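Local atomic coordinates of HET-C2 (Podospora anserina, PDB entry 3KV0), a protein that probably carries glycolipids between membranes, as a fungal member of the glycolipid transfer protein (GLTP) family. Residues S48-T51 / M52-V55; G114-F117 / T118-L122; E182-R185 / E186-V189. One frame throughout, in Å; residues are numbered along the deposited sequence.

Interaction 1: S48-T51 / M52-V55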
loop_
_atom_site.group_PDB
_atom_site.type_symbol
_atom_site.label_atom_id
_atom_site.label_comp_id
_atom_site.label_asym_id
_atom_site.label_seq_id
_atom_site.Cartn_x
_atom_site.Cartn_y
_atom_site.Cartn_z
ATOM N N SER A 48 -1.731 4.739 7.360
ATOM C CA SER A 48 -0.871 4.213 8.441
ATOM C C SER A 48 0.361 3.509 7.855
ATOM O O SER A 48 1.471 3.571 8.411
ATOM C CB SER A 48 -1.631 3.233 9.357
ATOM O OG SER A 48 -2.656 3.906 10.099
ATOM N N LEU A 49 0.159 2.814 6.747
ATOM C CA LEU A 49 1.252 2.085 6.135
ATOM C C LEU A 49 2.347 3.054 5.689
ATOM O O LEU A 49 3.540 2.721 5.765
ATOM C CB LEU A 49 0.769 1.234 4.955
ATOM C CG LEU A 49 1.869 0.495 4.162
ATOM C CD1 LEU A 49 2.871 -0.152 5.112
ATOM C CD2 LEU A 49 1.344 -0.575 3.228
ATOM N N THR A 50 1.957 4.240 5.221
ATOM C CA THR A 50 2.974 5.241 4.812
ATOM C C THR A 50 3.940 5.634 5.938
ATOM O O THR A 50 5.042 6.089 5.643
ATOM C CB THR A 50 2.364 6.529 4.137
ATOM O OG1 THR A 50 1.729 7.367 5.121
ATOM C CG2 THR A 50 1.386 6.155 3.105
ATOM N N THR A 51 3.573 5.426 7.199
ATOM C CA THR A 51 4.484 5.753 8.307
ATOM C C THR A 51 5.662 4.796 8.335
ATOM O O THR A 51 6.707 5.097 8.907
ATOM C CB THR A 51 3.758 5.806 9.690
ATOM O OG1 THR A 51 3.181 4.529 10.027
ATOM C CG2 THR A 51 2.652 6.886 9.661
ATOM N N MET A 52 5.525 3.658 7.667
ATOM C CA MET A 52 6.612 2.705 7.585
ATOM C C MET A 52 7.729 3.260 6.678
ATOM O O MET A 52 8.898 2.945 6.849
ATOM C CB MET A 52 6.072 1.357 7.101
ATOM C CG MET A 52 7.110 0.384 6.677
ATOM S SD MET A 52 7.554 -0.499 8.121
ATOM C CE MET A 52 6.067 -1.498 8.343
ATOM N N PHE A 53 7.373 4.112 5.723
ATOM C CA PHE A 53 8.382 4.770 4.919
ATOM C C PHE A 53 9.309 5.621 5.756
ATOM O O PHE A 53 10.487 5.721 5.439
ATOM C CB PHE A 53 7.755 5.578 3.802
ATOM C CG PHE A 53 7.037 4.731 2.811
ATOM C CD1 PHE A 53 7.689 3.663 2.190
ATOM C CD2 PHE A 53 5.718 4.971 2.524
ATOM C CE1 PHE A 53 6.984 2.840 1.300
ATOM C CE2 PHE A 53 5.020 4.176 1.644
ATOM C CZ PHE A 53 5.641 3.106 1.039
ATOM N N ASP A 54 8.783 6.195 6.826
ATOM C CA ASP A 54 9.604 6.991 7.739
ATOM C C ASP A 54 10.616 6.134 8.497
ATOM O O ASP A 54 11.765 6.545 8.692
ATOM C CB ASP A 54 8.705 7.771 8.671
ATOM C CG ASP A 54 7.893 8.830 7.918
ATOM O OD1 ASP A 54 8.413 9.396 6.925
ATOM O OD2 ASP A 54 6.733 9.048 8.283
ATOM N N VAL A 55 10.188 4.927 8.866
ATOM C CA VAL A 55 11.038 3.941 9.539
ATOM C C VAL A 55 12.143 3.522 8.599
ATOM O O VAL A 55 13.294 3.444 8.996
ATOM C CB VAL A 55 10.232 2.685 9.957
ATOM C CG1 VAL A 55 11.135 1.660 10.633
ATOM C CG2 VAL A 55 9.105 3.056 10.876
#
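Thr50 and Phe53 meet where helix 39-57, part of the all-helical GLTP fold, is kinked: the N atoms of Met52 and Phe53 lack a bond to the turn before. Over this turn the backbone bonds span i to i+3, the pattern of a 3-10 turn. Met52 N donates to Leu49 O at 2.9 Å, and Phe53 N to Thr50 O at 3.1 Å. The second donor stands 63° above the carbonyl plane, so this bond does not point at a lone pair. With CG swung back beside its own backbone N (chi1 -65°), Phe53 sends its ring along the preceding turn, and CD2 comes to 3.6 Å from Thr50 CA and close to Thr50 CB as well. The approach of Thr50 O to this ring is oblique.

On a second face of the helix, Leu49 and Met52 touch through single carbons, Leu49 CD1 lying 4.1 Å from Met52 CB. The Met52 chain then bends at both chi2 and chi3. Leu49 packs further against Leu115 and Thr118 of helix 103-122 and against Tyr187 of helix 181-191, while Thr50 and Phe53 touch Met68 of helix 67-72.

Past the kink, Thr51 O receives two weak bonds: that from Val55 N is i to i+4, that from Asp54 N still i to i+3. Asp54 brings its CB to 3.3 Å from that same oxygen, and one carboxylate oxygen, OD1, is hydrogen-bonded to Ser58 OG. Thr51 holds its hydroxyl between the backbone N and the carbonyl carbon (chi1 62°), which directs OG1 back to the preceding turn; there Ser48 O, which also accepts from Thr51 N, receives OG1 in a short bond of 2.5 Å, in the carbonyl plane.

Interaction 2: G114-F117 / T118-L122; sequences GLEF and TCIAL
Gly114 O is held twice by Thr118: the backbone N and the hydroxyl OG1 each donate to it at 3.0 Å, arriving from opposite faces of the carbonyl plane. The turn belongs to helix 103-122 of the GLTP fold. The amide bond is nearly straight, with an N-H...O angle of 166°. The hydroxyl can join it because OG1 sits beside the backbone N of its own residue (chi1 -53°), turned back toward the previous turn. This is the familiar way in which a threonine inside an alpha-helix satisfies its hydroxyl without a partner from another helix.

One residue further, Cys119 N donates to Leu115 O at 2.8 Å, the shortest of the regular i to i+4 bonds in this turn, and Cys119 CB closes on the same oxygen. Glu116 and Ile120 run side by side in one direction. Ile120 CD1 lies 3.7 Å from Glu116 CG, so the isoleucine covers the methylene part of the glutamate, while CG1 rests 3.3 Å from Glu116 O. Extended beyond CG, the glutamate chain and its carboxylate run alongside Ile120, with OE2 hydrogen-bonded to NZ of the dimethylated lysine at position 199.

Phe117 takes a different course, its ring going to Tyr140 and to Thr143 and Leu144 beyond helix 132-142. Its carbonyl oxygen accepts from Ala121 N at 3.1 Å and also from Ser139 OG, tying the backbone of one helix to a side chain of another. For Thr118 the chemistry has a plain consequence: with its hydroxyl satisfied inside its own helix, the residue can sit against the apolar side chains of Leu49 and Phe53 without needing a polar partner from helix 39-57.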
loop_
_atom_site.group_PDB
_atom_site.type_symbol
_atom_site.label_atom_id
_atom_site.label_comp_id
_atom_site.label_asym_id
_atom_site.label_seq_id
_atom_site.Cartn_x
_atom_site.Cartn_y
_atom_site.Cartn_z
ATOM N N GLY A 114 1.215 0.759 -5.439
ATOM C CA GLY A 114 2.114 1.143 -4.373
ATOM C C GLY A 114 2.020 0.218 -3.160
ATOM O O GLY A 114 3.000 -0.153 -2.567
ATOM N N LEU A 115 0.813 -0.145 -2.795
ATOM C CA LEU A 115 0.583 -1.134 -1.740
ATOM C C LEU A 115 1.216 -2.487 -2.092
ATOM O O LEU A 115 1.828 -3.108 -1.267
ATOM C CB LEU A 115 -0.917 -1.304 -1.463
ATOM C CG LEU A 115 -1.654 -0.115 -0.861
ATOM C CD1 LEU A 115 -3.146 -0.402 -0.797
ATOM C CD2 LEU A 115 -1.098 0.255 0.501
ATOM N N GLU A 116 1.065 -2.935 -3.316
ATOM C CA GLU A 116 1.660 -4.187 -3.754
ATOM C C GLU A 116 3.179 -4.131 -3.790
ATOM O O GLU A 116 3.845 -5.074 -3.379
ATOM C CB GLU A 116 1.137 -4.590 -5.167
ATOM C CG GLU A 116 1.569 -6.026 -5.536
ATOM C CD GLU A 116 1.027 -6.506 -6.895
ATOM O OE1 GLU A 116 0.670 -5.669 -7.714
ATOM O OE2 GLU A 116 0.989 -7.732 -7.128
ATOM N N PHE A 117 3.744 -3.045 -4.288
ATOM C CA PHE A 117 5.179 -2.807 -4.177
ATOM C C PHE A 117 5.680 -2.958 -2.733
ATOM O O PHE A 117 6.637 -3.661 -2.458
ATOM C CB PHE A 117 5.434 -1.387 -4.716
ATOM C CG PHE A 117 6.753 -0.809 -4.368
ATOM C CD1 PHE A 117 7.930 -1.425 -4.760
ATOM C CD2 PHE A 117 6.842 0.426 -3.705
ATOM C CE1 PHE A 117 9.136 -0.880 -4.432
ATOM C CE2 PHE A 117 8.059 0.954 -3.401
ATOM C CZ PHE A 117 9.196 0.336 -3.782
ATOM N N THR A 118 5.022 -2.284 -1.787
ATOM C CA THR A 118 5.417 -2.384 -0.393
ATOM C C THR A 118 5.238 -3.786 0.157
ATOM O O THR A 118 6.094 -4.297 0.861
ATOM C CB THR A 118 4.610 -1.402 0.450
ATOM O OG1 THR A 118 4.732 -0.101 -0.135
ATOM C CG2 THR A 118 5.108 -1.368 1.874
ATOM N N CYS A 119 4.097 -4.382 -0.137
ATOM C CA CYS A 119 3.738 -5.728 0.360
ATOM C C CYS A 119 4.728 -6.799 -0.122
ATOM O O CYS A 119 5.275 -7.578 0.684
ATOM C CB CYS A 119 2.354 -6.085 -0.120
ATOM S SG CYS A 119 1.790 -7.677 0.678
ATOM N N ILE A 120 5.020 -6.782 -1.416
ATOM C CA ILE A 120 5.962 -7.775 -2.001
ATOM C C ILE A 120 7.352 -7.598 -1.423
ATOM O O ILE A 120 8.049 -8.566 -1.058
ATOM C CB ILE A 120 5.986 -7.659 -3.520
ATOM C CG1 ILE A 120 4.667 -8.238 -4.081
ATOM C CG2 ILE A 120 7.212 -8.430 -4.129
ATOM C CD1 ILE A 120 4.537 -8.171 -5.582
ATOM N N ALA A 121 7.802 -6.336 -1.362
ATOM C CA ALA A 121 9.096 -6.040 -0.815
ATOM C C ALA A 121 9.281 -6.547 0.626
ATOM O O ALA A 121 10.259 -7.254 0.926
ATOM C CB ALA A 121 9.370 -4.527 -0.872
ATOM N N LEU A 122 8.364 -6.182 1.510
ATOM C CA LEU A 122 8.476 -6.611 2.904
ATOM C C LEU A 122 8.319 -8.137 3.071
ATOM O O LEU A 122 9.009 -8.714 3.907
ATOM C CB LEU A 122 7.527 -5.823 3.791
ATOM C CG LEU A 122 7.886 -4.313 3.897
ATOM C CD1 LEU A 122 6.806 -3.490 4.655
ATOM C CD2 LEU A 122 9.280 -4.085 4.508
#

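Interaction 3: E182-R185 / E186-V189; sequences EELR and EYLV
Leu184 meets the ring of Tyr187 obliquely, its CD1 lying 4.3 Å from CD2 of the tyrosine, while the ring of Phe20 meets the same tyrosine with the two planes inclined at about 60°. The hydroxyl end of the ring packs on Leu49 of helix 39-57. Tyr187 is one inward-facing member of helix 181-191, an amphipathic alpha-helix of the GLTP fold whose opposite character shows in the exposed Glu182, Arg185 and Glu186.

The backbone is regular. Leu188 N and Val189 N donate to Leu184 O and Arg185 O, each at 2.9 Å. Around the first of these bonds the two leucines pack against each other: Leu188 CG rests 3.2 Å from Leu184 O, and Leu188 CD1 comes to 3.9 Å from Leu184 CG. They face the protein interior at an angle to each other. With its CG beside its own backbone N (chi1 -66°), Leu188 folds back over the preceding turn, and beyond Leu184 it touches Ile126.

Arg185, in contrast, stretches out from CG to NE at the surface. Glu183 also extends, but toward the start of the modelled chain, where its OE1 is hydrogen-bonded to Thr15 OG1. Glu183 OE2 lies 6.0 Å from Glu186 OE1, so any repulsion between the like charges would probably be modest. Glu183 O takes up Tyr187 N and, in addition, one proton of a water molecule, which lies 2.7 Å from that oxygen and gives its other hydrogen bond to Glu186 OE1 at 2.9 Å.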
loop_
_atom_site.group_PDB
_atom_site.type_symbol
_atom_site.label_atom_id
_atom_site.label_comp_id
_atom_site.label_asym_id
_atom_site.label_seq_id
_atom_site.Cartn_x
_atom_site.Cartn_y
_atom_site.Cartn_z
ATOM N N GLU A 182 5.935 -12.292 13.791
ATOM C CA GLU A 182 4.600 -12.857 13.719
ATOM C C GLU A 182 3.564 -11.789 13.394
ATOM O O GLU A 182 2.668 -12.026 12.594
ATOM C CB GLU A 182 4.220 -13.560 15.035
ATOM C CG GLU A 182 5.046 -14.821 15.286
ATOM C CD GLU A 182 4.496 -15.689 16.417
ATOM O OE1 GLU A 182 4.911 -15.498 17.586
ATOM O OE2 GLU A 182 3.633 -16.558 16.114
ATOM N N GLU A 183 3.707 -10.615 14.002
ATOM C CA GLU A 183 2.749 -9.536 13.809
ATOM C C GLU A 183 2.866 -8.929 12.389
ATOM O O GLU A 183 1.871 -8.696 11.759
ATOM C CB GLU A 183 2.958 -8.463 14.872
ATOM C CG GLU A 183 2.053 -7.224 14.730
ATOM C CD GLU A 183 2.250 -6.232 15.892
ATOM O OE1 GLU A 183 3.433 -5.934 16.240
ATOM O OE2 GLU A 183 1.212 -5.764 16.436
ATOM N N LEU A 184 4.081 -8.754 11.899
ATOM C CA LEU A 184 4.300 -8.250 10.535
ATOM C C LEU A 184 3.828 -9.258 9.481
ATOM O O LEU A 184 3.211 -8.876 8.501
ATOM C CB LEU A 184 5.761 -7.860 10.352
ATOM C CG LEU A 184 6.113 -7.243 9.003
ATOM C CD1 LEU A 184 5.260 -5.985 8.799
ATOM C CD2 LEU A 184 7.598 -6.934 8.900
ATOM N N ARG A 185 4.062 -10.570 9.693
ATOM C CA ARG A 185 3.474 -11.560 8.787
ATOM C C ARG A 185 1.954 -11.496 8.705
ATOM O O ARG A 185 1.391 -11.528 7.618
ATOM C CB ARG A 185 3.892 -13.004 9.169
ATOM C CG ARG A 185 5.384 -13.294 9.066
ATOM C CD ARG A 185 5.712 -14.820 9.225
ATOM N NE ARG A 185 7.154 -15.026 9.052
ATOM C CZ ARG A 185 7.773 -15.288 7.900
ATOM N NH1 ARG A 185 7.102 -15.436 6.750
ATOM N NH2 ARG A 185 9.099 -15.414 7.889
ATOM N N GLU A 186 1.279 -11.443 9.852
ATOM C CA GLU A 186 -0.163 -11.328 9.882
ATOM C C GLU A 186 -0.615 -10.074 9.106
ATOM O O GLU A 186 -1.574 -10.110 8.315
ATOM C CB GLU A 186 -0.617 -11.212 11.341
ATOM C CG GLU A 186 -2.074 -11.212 11.496
ATOM C CD GLU A 186 -2.485 -10.912 12.913
ATOM O OE1 GLU A 186 -1.774 -10.170 13.645
ATOM O OE2 GLU A 186 -3.519 -11.419 13.283
ATOM N N TYR A 187 0.105 -8.980 9.322
ATOM C CA TYR A 187 -0.184 -7.705 8.621
ATOM C C TYR A 187 -0.037 -7.853 7.097
ATOM O O TYR A 187 -0.944 -7.523 6.367
ATOM C CB TYR A 187 0.728 -6.637 9.149
ATOM C CG TYR A 187 0.546 -5.259 8.560
ATOM C CD1 TYR A 187 -0.347 -4.348 9.106
ATOM C CD2 TYR A 187 1.324 -4.841 7.476
ATOM C CE1 TYR A 187 -0.473 -3.069 8.595
ATOM C CE2 TYR A 187 1.188 -3.534 6.967
ATOM C CZ TYR A 187 0.304 -2.668 7.519
ATOM O OH TYR A 187 0.166 -1.367 6.993
ATOM N N LEU A 188 1.068 -8.424 6.663
ATOM C CA LEU A 188 1.352 -8.601 5.227
ATOM C C LEU A 188 0.397 -9.579 4.546
ATOM O O LEU A 188 -0.062 -9.366 3.399
ATOM C CB LEU A 188 2.819 -9.018 5.039
ATOM C CG LEU A 188 3.827 -7.926 5.459
ATOM C CD1 LEU A 188 5.200 -8.495 5.477
ATOM C CD2 LEU A 188 3.733 -6.658 4.514
ATOM N N VAL A 189 0.036 -10.656 5.254
ATOM C CA VAL A 189 -0.989 -11.535 4.726
ATOM C C VAL A 189 -2.288 -10.813 4.482
ATOM O O VAL A 189 -2.894 -11.009 3.428
ATOM C CB VAL A 189 -1.214 -12.769 5.637
ATOM C CG1 VAL A 189 -2.408 -13.520 5.196
ATOM C CG2 VAL A 189 0.041 -13.625 5.642
HETATM O O HOH W 1 -0.457 -7.730 12.763
#

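In the fold
The three contacts come in series along the chain, on helices 39-57, 103-122 and 181-191, yet their centres lie only 12 to 15 Å apart: about 12 Å between interactions 1 and 2, 13 Å between 2 and 3, and 15 Å between 1 and 3. Each pair touches directly. Leu49 of interaction 1 reaches both Leu115 of interaction 2 and the Tyr187 hydroxyl of interaction 3, and Leu122 meets both Met52 and Leu188. Local turns distant in sequence are thus gathered into one largely apolar interhelical core, consistent with the helical framework by which GLTP-fold proteins accommodate lipid chains. Interaction 3 lies farthest from the chain centre and has the most exposed residues of the three.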